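Local coordinates for protein DNA-3-methyladenine glycosidase II, putative (Deinococcus radiodurans, PDB 2YG9) that is a putative member of the HhH-GPD superfamily of base excision DNA repair proteins, built of helices and loops without strands, at residues A[53-58]-A[163-168]; A[80-85]-A[107-112]. One frame throughout, in Å; residues are numbered along the deposited sequence.

Interaction 1: residues A[53-58]-A[163-168]; sequences PVLAPT and LLFALA
Leu55 sets its CG beside its own backbone N and anti to its carbonyl carbon (chi1 -52°), and an extended chi2 of -178° then carries CD1 down to the last turn of helix 156-166. That methyl lies 3.8 Å from Leu164 O and 4.0 Å from Phe165 CD1, the leucine chain and the aromatic ring crossing at a slant; Leu164 CD2 sits over the centre of one face of the same ring. Where the helix ends, Ala168 has left helical geometry with positive phi and turns its CB toward the loop, against Leu55 CB at 3.9 Å and the Leu55 carbonyl oxygen. Pro57 and Thr58 lie over the final backbone carbonyls. Pro57 CB rests 3.5 Å from Leu167 O, while Thr58 N donates to Ala166 O at 2.9 Å. Thr58 CG2 closes over that same oxygen at 3.4 Å and also meets Leu167 CD2. A water lies between Ala56 O and Phe165 O, 2.7 Å from Phe165 O and close enough to hydrogen-bond to either. Ala166 O thus finds its donor in the loop, and the water sits among the neighbouring carbonyls. The Thr58 hydroxyl turns to Asp60 N, toward the start of helix 61-71. Helices 141-149 and 156-166, joined by a glycine-rich turn, are consistent with the helix-hairpin-helix unit of this family, and the 53-58 loop crosses the C-terminal end of its second helix. Helix 204-219 packs on Leu55 and Leu164 through Arg209, and helix 61-71 brings Arg64 against Thr58 and Ala166.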
# COMPACT_ATOMS: atom_id res chain seq x y z
N PRO A 53 10.27 -4.03 -10.10
CA PRO A 53 11.28 -3.34 -9.28
C PRO A 53 11.20 -3.67 -7.76
O PRO A 53 10.09 -3.86 -7.22
CB PRO A 53 10.98 -1.86 -9.50
CG PRO A 53 9.61 -1.82 -10.14
CD PRO A 53 9.33 -3.11 -10.76
N VAL A 54 12.35 -3.76 -7.12
CA VAL A 54 12.42 -3.95 -5.67
C VAL A 54 11.99 -2.63 -4.94
O VAL A 54 12.60 -1.56 -5.12
CB VAL A 54 13.83 -4.44 -5.20
CG1 VAL A 54 13.88 -4.73 -3.72
CG2 VAL A 54 14.27 -5.71 -5.94
N LEU A 55 10.97 -2.71 -4.09
CA LEU A 55 10.50 -1.56 -3.29
C LEU A 55 11.37 -1.38 -2.04
O LEU A 55 11.59 -2.34 -1.29
CB LEU A 55 9.04 -1.75 -2.84
CG LEU A 55 8.10 -2.08 -3.97
CD1 LEU A 55 6.69 -2.21 -3.51
CD2 LEU A 55 8.27 -1.03 -5.04
N ALA A 56 11.82 -0.14 -1.82
CA ALA A 56 12.58 0.24 -0.64
C ALA A 56 11.64 0.77 0.41
O ALA A 56 10.78 1.60 0.11
CB ALA A 56 13.63 1.32 -1.00
N PRO A 57 11.82 0.35 1.66
CA PRO A 57 10.93 0.88 2.67
C PRO A 57 11.14 2.42 2.80
O PRO A 57 12.28 2.87 2.71
CB PRO A 57 11.35 0.14 3.92
CG PRO A 57 12.80 -0.19 3.69
CD PRO A 57 12.87 -0.50 2.22
N THR A 58 10.07 3.19 2.94
CA THR A 58 10.18 4.65 3.02
C THR A 58 10.85 5.10 4.33
O THR A 58 10.55 4.62 5.43
CB THR A 58 8.80 5.37 2.90
OG1 THR A 58 8.99 6.80 2.83
CG2 THR A 58 7.90 5.01 4.07
N LEU A 163 1.31 -0.58 3.96
CA LEU A 163 2.28 -1.60 4.33
C LEU A 163 3.04 -2.15 3.13
O LEU A 163 4.29 -2.24 3.17
CB LEU A 163 1.57 -2.77 5.06
CG LEU A 163 1.47 -2.74 6.58
CD1 LEU A 163 0.83 -1.48 7.07
CD2 LEU A 163 0.68 -3.96 7.03
N LEU A 164 2.30 -2.49 2.07
CA LEU A 164 2.90 -3.11 0.90
C LEU A 164 3.78 -2.14 0.12
O LEU A 164 4.96 -2.41 -0.14
CB LEU A 164 1.84 -3.76 0.02
CG LEU A 164 2.22 -4.73 -1.11
CD1 LEU A 164 0.91 -5.48 -1.48
CD2 LEU A 164 2.83 -4.05 -2.36
N PHE A 165 3.22 -0.98 -0.23
CA PHE A 165 3.91 -0.05 -1.07
C PHE A 165 4.79 0.95 -0.33
O PHE A 165 5.84 1.29 -0.87
CB PHE A 165 2.98 0.68 -2.01
CG PHE A 165 2.39 -0.18 -3.07
CD1 PHE A 165 3.14 -0.56 -4.17
CD2 PHE A 165 1.09 -0.63 -2.96
CE1 PHE A 165 2.58 -1.36 -5.18
CE2 PHE A 165 0.54 -1.41 -3.96
CZ PHE A 165 1.29 -1.79 -5.05
N ALA A 166 4.40 1.43 0.84
CA ALA A 166 5.25 2.46 1.53
C ALA A 166 6.30 1.79 2.40
O ALA A 166 7.51 2.09 2.32
CB ALA A 166 4.40 3.44 2.37
N LEU A 167 5.86 0.84 3.20
CA LEU A 167 6.73 0.20 4.16
C LEU A 167 7.45 -1.00 3.52
O LEU A 167 8.35 -1.55 4.14
CB LEU A 167 5.94 -0.24 5.40
CG LEU A 167 5.13 0.87 6.11
CD1 LEU A 167 4.59 0.41 7.45
CD2 LEU A 167 5.94 2.18 6.22
N ALA A 168 7.07 -1.35 2.28
CA ALA A 168 7.66 -2.53 1.57
C ALA A 168 7.63 -3.84 2.36
O ALA A 168 8.52 -4.70 2.25
CB ALA A 168 9.08 -2.21 1.08
O HOH W 1 8.35 2.38 -1.04

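Interaction 2: residues A[80-85]-A[107-112]; sequences QAIYGR and RGVGLS
Ile82 reaches out from helix 76-87 over the turn that ends helix 103-108: its CD1 lies 3.5 Å from Gly110 C and 3.6 Å from Leu111 CD2, and its CG1 passes by Val109 O. CG1 stands anti to the backbone N (chi1 -164°), which directs that branch at the turn. One helical turn on, Arg85 lays its CB against Val109 CB at 4.0 Å; the chain bends at chi3 (-72°), turning NE toward the Val109 carbonyl, and one face of the guanidinium lies over Ile82 CA, offset toward the rim. The side-on edge of the group grips a single atom, Val109 O, from NE at 2.8 Å and from NH2 at 3.0 Å. The NE bond is the straighter at its hydrogen. Gly110, with positive phi, closes a Schellman motif. Arg107 NH1 ties the turn to itself through Leu111 O at 2.9 Å. Beyond the turn, Leu111 also packs on Ala70 and Val116. Two donors on one carbonyl oxygen fix the rotation of the guanidinium, with that oxygen in its plane, and the positive charge, set at a helix C-terminal end, would probably polarise that carbonyl and find the helix dipole favourable.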
# COMPACT_ATOMS: atom_id res chain seq x y z
N GLN A 80 0.46 14.22 -7.81
CA GLN A 80 1.78 14.80 -7.58
C GLN A 80 1.70 16.28 -7.24
O GLN A 80 2.33 16.71 -6.28
CB GLN A 80 2.76 14.55 -8.76
CG GLN A 80 4.17 15.19 -8.53
CD GLN A 80 4.86 14.82 -7.18
OE1 GLN A 80 5.30 13.67 -6.98
NE2 GLN A 80 4.98 15.81 -6.26
N ALA A 81 0.94 17.02 -8.03
CA ALA A 81 0.69 18.45 -7.85
C ALA A 81 0.22 18.82 -6.45
O ALA A 81 0.75 19.75 -5.83
CB ALA A 81 -0.37 18.91 -8.86
N ILE A 82 -0.81 18.12 -5.99
CA ILE A 82 -1.42 18.40 -4.69
C ILE A 82 -0.46 18.06 -3.55
O ILE A 82 -0.39 18.79 -2.57
CB ILE A 82 -2.78 17.66 -4.52
CG1 ILE A 82 -3.57 18.27 -3.36
CG2 ILE A 82 -2.59 16.16 -4.34
CD1 ILE A 82 -5.05 17.98 -3.43
N TYR A 83 0.30 16.98 -3.69
CA TYR A 83 1.30 16.64 -2.69
C TYR A 83 2.39 17.72 -2.64
O TYR A 83 2.85 18.08 -1.57
CB TYR A 83 1.93 15.25 -2.92
CG TYR A 83 2.78 14.84 -1.72
CD1 TYR A 83 2.17 14.52 -0.52
CD2 TYR A 83 4.16 14.85 -1.77
CE1 TYR A 83 2.91 14.21 0.59
CE2 TYR A 83 4.92 14.52 -0.63
CZ TYR A 83 4.28 14.20 0.53
OH TYR A 83 4.99 13.89 1.68
N GLY A 84 2.76 18.27 -3.80
CA GLY A 84 3.70 19.36 -3.87
C GLY A 84 3.17 20.60 -3.21
O GLY A 84 3.90 21.31 -2.56
N ARG A 85 1.88 20.86 -3.34
CA ARG A 85 1.26 21.99 -2.59
C ARG A 85 1.26 21.80 -1.06
O ARG A 85 1.44 22.76 -0.29
CB ARG A 85 -0.13 22.30 -3.11
CG ARG A 85 -0.10 22.73 -4.53
CD ARG A 85 -1.41 23.35 -4.97
NE ARG A 85 -2.46 22.35 -5.11
CZ ARG A 85 -2.65 21.61 -6.18
NH1 ARG A 85 -1.85 21.72 -7.23
NH2 ARG A 85 -3.68 20.77 -6.22
N ARG A 107 -8.06 22.62 2.65
CA ARG A 107 -9.03 22.62 1.54
C ARG A 107 -8.47 23.38 0.36
O ARG A 107 -8.60 22.97 -0.80
CB ARG A 107 -10.33 23.28 1.97
CG ARG A 107 -11.23 22.36 2.68
CD ARG A 107 -11.86 21.35 1.68
NE ARG A 107 -13.05 21.84 0.97
CZ ARG A 107 -13.50 21.36 -0.19
NH1 ARG A 107 -12.81 20.44 -0.86
NH2 ARG A 107 -14.65 21.81 -0.71
N GLY A 108 -7.86 24.49 0.68
CA GLY A 108 -7.24 25.42 -0.28
C GLY A 108 -6.23 24.81 -1.20
O GLY A 108 -6.07 25.29 -2.33
N VAL A 109 -5.57 23.74 -0.78
CA VAL A 109 -4.62 23.10 -1.65
C VAL A 109 -5.31 22.17 -2.60
O VAL A 109 -4.68 21.65 -3.48
CB VAL A 109 -3.47 22.31 -0.89
CG1 VAL A 109 -2.66 23.26 -0.03
CG2 VAL A 109 -4.02 21.08 -0.12
N GLY A 110 -6.60 21.94 -2.40
CA GLY A 110 -7.38 21.09 -3.29
C GLY A 110 -7.92 19.82 -2.69
O GLY A 110 -8.53 19.03 -3.41
N LEU A 111 -7.74 19.63 -1.39
CA LEU A 111 -8.20 18.42 -0.74
C LEU A 111 -9.70 18.42 -0.49
O LEU A 111 -10.26 19.41 -0.07
CB LEU A 111 -7.49 18.20 0.60
CG LEU A 111 -6.00 17.87 0.55
CD1 LEU A 111 -5.48 17.78 1.95
CD2 LEU A 111 -5.70 16.52 -0.18
N SER A 112 -10.33 17.30 -0.73
CA SER A 112 -11.72 17.11 -0.27
C SER A 112 -11.77 17.24 1.26
O SER A 112 -10.76 17.08 1.93
CB SER A 112 -12.17 15.73 -0.68
OG SER A 112 -11.43 14.77 0.01

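How the interactions relate
Interaction 2 is nested inside the length of chain that interaction 1 closes. Their centres lie 24 Å apart and their nearest atoms about 8 Å, so they do not touch. Both bring a chain segment onto the C-terminal end of a helix, 156-166 in the first and 103-108 in the second, but the means differ: a backbone N-H and a water in one, a guanidinium in the other. Helix 61-71 is common ground, giving Arg64 to interaction 1 and Ala70 to interaction 2. Interaction 1 lies about 8 Å from the centre of the chain, interaction 2 about 20 Å, measured from the centre of each contact.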